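Local coordinates for protein PspGI restriction endonuclease (Pyrococcus sp. GI-H, PDB 3BM3) that probably cuts double-stranded DNA at a specific recognition sequence as a type II restriction endonuclease of the EcoRII C-terminal family, at residues Pro151-Leu156 against Glu184-Trp188. The protein carries 2 engineered substitutions. Numbering follows the deposited sequence.
Sequences PSSAIL and EINFW
N186 reaches across to the 3-10 turn that leads into the neighbouring strand. Its CB lies against A154 O at 3.4 Å. CG, turned beside the backbone N (chi1 -60°), brings the amide up to the carbonyls of S152 and A154. ND2 at the tip spends both hydrogens: one makes a nearly straight bond to A154 O at 3.0 Å. The other goes to S152 O at 2.9 Å, more bent and from above that carbonyl's plane. Both acceptors lie in the plane of the amide, where its two N-H groups point; asparagine suits the place because one nitrogen can serve two backbone carbonyls. A water accepts from N186 N and lies within donating distance of P151 O and A154 O, though it has more acceptors in reach than protons. Regular parallel pairing follows: L156 N donates to N186 O, and L156 O receives W188 N at 2.7 Å. Beta-branched I155 suits the strand and sets CG2 over the indole, 3.6 Å from the centre of its five-membered ring, while CD1 meets CH2 of the six-membered ring. Were W188 an alanine, I155 would probably lose this CH-pi partner and a gap open against helix 249-259. On the other face, L156 packs with F187 towards helix 167-181, which links the strands in a beta-alpha-beta unit. Side-chain amide and water thus replace backbone pairing just before the strands meet.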
ATOM      1  N   PRO C 151      10.358  10.455  23.155  1.00 17.13           N
ATOM      2  CA  PRO C 151      10.452   9.880  21.807  1.00 17.29           C
ATOM      3  C   PRO C 151      11.848   9.552  21.336  1.00 17.61           C
ATOM      4  O   PRO C 151      12.035   8.579  20.615  1.00 18.08           O
ATOM      5  CB  PRO C 151       9.817  10.973  20.926  1.00 16.40           C
ATOM      6  CG  PRO C 151       8.811  11.586  21.783  1.00 18.35           C
ATOM      7  CD  PRO C 151       9.496  11.658  23.145  1.00 17.84           C
ATOM      8  N   SER C 152      12.856  10.318  21.778  1.00 17.36           N
ATOM      9  CA  SER C 152      14.226  10.061  21.345  1.00 17.37           C
ATOM     10  C   SER C 152      14.813   8.777  21.918  1.00 16.58           C
ATOM     11  O   SER C 152      15.833   8.319  21.434  1.00 17.30           O
ATOM     12  CB  SER C 152      15.148  11.232  21.685  1.00 18.03           C
ATOM     13  OG  SER C 152      15.283  11.376  23.071  1.00 18.41           O
ATOM     14  N   SER C 153      14.145   8.209  22.925  1.00 16.21           N
ATOM     15  CA  SER C 153      14.655   7.093  23.709  1.00 16.62           C
ATOM     16  C   SER C 153      14.097   5.762  23.243  1.00 15.61           C
ATOM     17  O   SER C 153      14.469   4.723  23.756  1.00 15.59           O
ATOM     18  CB  SER C 153      14.329   7.275  25.190  1.00 17.16           C
ATOM     19  OG  SER C 153      12.934   7.119  25.447  1.00 17.63           O
ATOM     20  N   ALA C 154      13.173   5.808  22.283  1.00 14.46           N
ATOM     21  CA  ALA C 154      12.495   4.596  21.777  1.00 14.02           C
ATOM     22  C   ALA C 154      12.727   4.488  20.279  1.00 13.38           C
ATOM     23  O   ALA C 154      13.066   5.470  19.600  1.00 13.05           O
ATOM     24  CB  ALA C 154      10.996   4.659  22.048  1.00 13.24           C
ATOM     25  N   ILE C 155      12.516   3.276  19.781  1.00 12.90           N
ATOM     26  CA  ILE C 155      12.626   3.005  18.362  1.00 12.97           C
ATOM     27  C   ILE C 155      11.256   2.611  17.868  1.00 12.64           C
ATOM     28  O   ILE C 155      10.622   1.746  18.455  1.00 12.60           O
ATOM     29  CB  ILE C 155      13.603   1.877  18.042  1.00 13.18           C
ATOM     30  CG1 ILE C 155      14.900   2.021  18.824  1.00 14.28           C
ATOM     31  CG2 ILE C 155      13.848   1.807  16.520  1.00 12.85           C
ATOM     32  CD1 ILE C 155      15.812   0.765  18.708  1.00 15.61           C
ATOM     33  N   LEU C 156      10.830   3.239  16.770  1.00 12.50           N
ATOM     34  CA  LEU C 156       9.644   2.836  16.064  1.00 12.63           C
ATOM     35  C   LEU C 156      10.135   2.051  14.860  1.00 13.10           C
ATOM     36  O   LEU C 156      10.991   2.516  14.088  1.00 12.43           O
ATOM     37  CB  LEU C 156       8.852   4.043  15.604  1.00 12.87           C
ATOM     38  CG  LEU C 156       8.636   5.066  16.700  1.00 14.57           C
ATOM     39  CD1 LEU C 156       7.789   6.189  16.185  1.00 15.89           C
ATOM     40  CD2 LEU C 156       7.998   4.379  17.905  1.00 15.20           C
ATOM     41  N   GLU C 184      13.299  14.180  16.465  1.00 19.39           N
ATOM     42  CA  GLU C 184      14.169  13.353  17.301  1.00 20.11           C
ATOM     43  C   GLU C 184      13.651  11.915  17.481  1.00 18.51           C
ATOM     44  O   GLU C 184      14.272  11.092  18.172  1.00 18.70           O
ATOM     45  CB  GLU C 184      14.396  14.036  18.666  1.00 21.08           C
ATOM     46  CG  GLU C 184      13.432  13.643  19.802  1.00 25.83           C
ATOM     47  CD  GLU C 184      12.033  14.249  19.736  1.00 31.42           C
ATOM     48  OE1 GLU C 184      11.656  14.900  18.728  1.00 31.11           O
ATOM     49  OE2 GLU C 184      11.309  14.072  20.752  1.00 36.59           O
ATOM     50  N   ILE C 185      12.524  11.600  16.859  1.00 16.96           N
ATOM     51  CA  ILE C 185      12.091  10.213  16.870  1.00 16.12           C
ATOM     52  C   ILE C 185      13.099   9.354  16.098  1.00 15.12           C
ATOM     53  O   ILE C 185      13.900   9.866  15.299  1.00 15.28           O
ATOM     54  CB  ILE C 185      10.685  10.029  16.311  1.00 15.78           C
ATOM     55  CG1 ILE C 185      10.634  10.249  14.792  1.00 16.42           C
ATOM     56  CG2 ILE C 185       9.697  10.916  17.044  1.00 16.86           C
ATOM     57  CD1 ILE C 185       9.265   9.844  14.205  1.00 16.52           C
ATOM     58  N   ASN C 186      13.059   8.053  16.382  1.00 13.43           N
ATOM     59  CA  ASN C 186      13.875   7.061  15.720  1.00 12.92           C
ATOM     60  C   ASN C 186      12.907   6.146  14.991  1.00 11.99           C
ATOM     61  O   ASN C 186      12.151   5.426  15.604  1.00 12.47           O
ATOM     62  CB  ASN C 186      14.665   6.288  16.738  1.00 13.23           C
ATOM     63  CG  ASN C 186      15.576   7.177  17.529  1.00 14.06           C
ATOM     64  OD1 ASN C 186      16.497   7.750  16.986  1.00 13.90           O
ATOM     65  ND2 ASN C 186      15.271   7.345  18.811  1.00 15.39           N
ATOM     66  N   PHE C 187      12.940   6.216  13.678  1.00 11.63           N
ATOM     67  CA  PHE C 187      11.967   5.492  12.876  1.00 11.92           C
ATOM     68  C   PHE C 187      12.735   4.643  11.891  1.00 12.52           C
ATOM     69  O   PHE C 187      13.460   5.187  11.039  1.00 12.15           O
ATOM     70  CB  PHE C 187      11.083   6.477  12.134  1.00 12.42           C
ATOM     71  CG  PHE C 187       9.898   5.844  11.500  1.00 12.99           C
ATOM     72  CD1 PHE C 187       8.668   5.892  12.112  1.00 17.66           C
ATOM     73  CD2 PHE C 187      10.018   5.190  10.283  1.00 15.70           C
ATOM     74  CE1 PHE C 187       7.564   5.296  11.531  1.00 20.82           C
ATOM     75  CE2 PHE C 187       8.917   4.590   9.705  1.00 18.17           C
ATOM     76  CZ  PHE C 187       7.706   4.660  10.316  1.00 17.32           C
ATOM     77  N   TRP C 188      12.610   3.317  12.032  1.00 11.61           N
ATOM     78  CA  TRP C 188      13.384   2.402  11.227  1.00 11.58           C
ATOM     79  C   TRP C 188      12.431   1.589  10.378  1.00 12.27           C
ATOM     80  O   TRP C 188      11.364   1.223  10.825  1.00 11.82           O
ATOM     81  CB  TRP C 188      14.229   1.454  12.083  1.00 11.89           C
ATOM     82  CG  TRP C 188      15.231   2.114  12.974  1.00 11.23           C
ATOM     83  CD1 TRP C 188      15.484   3.437  13.101  1.00 12.77           C
ATOM     84  CD2 TRP C 188      16.095   1.453  13.907  1.00 10.90           C
ATOM     85  NE1 TRP C 188      16.448   3.651  14.061  1.00 12.25           N
ATOM     86  CE2 TRP C 188      16.857   2.443  14.545  1.00 12.77           C
ATOM     87  CE3 TRP C 188      16.344   0.113  14.214  1.00 11.18           C
ATOM     88  CZ2 TRP C 188      17.818   2.131  15.501  1.00 12.23           C
ATOM     89  CZ3 TRP C 188      17.283  -0.186  15.193  1.00 11.94           C
ATOM     90  CH2 TRP C 188      18.015   0.811  15.793  1.00 11.64           C
TER
HETATM   91  O   HOH W   1      11.265   7.270  18.402  1.00 13.29           O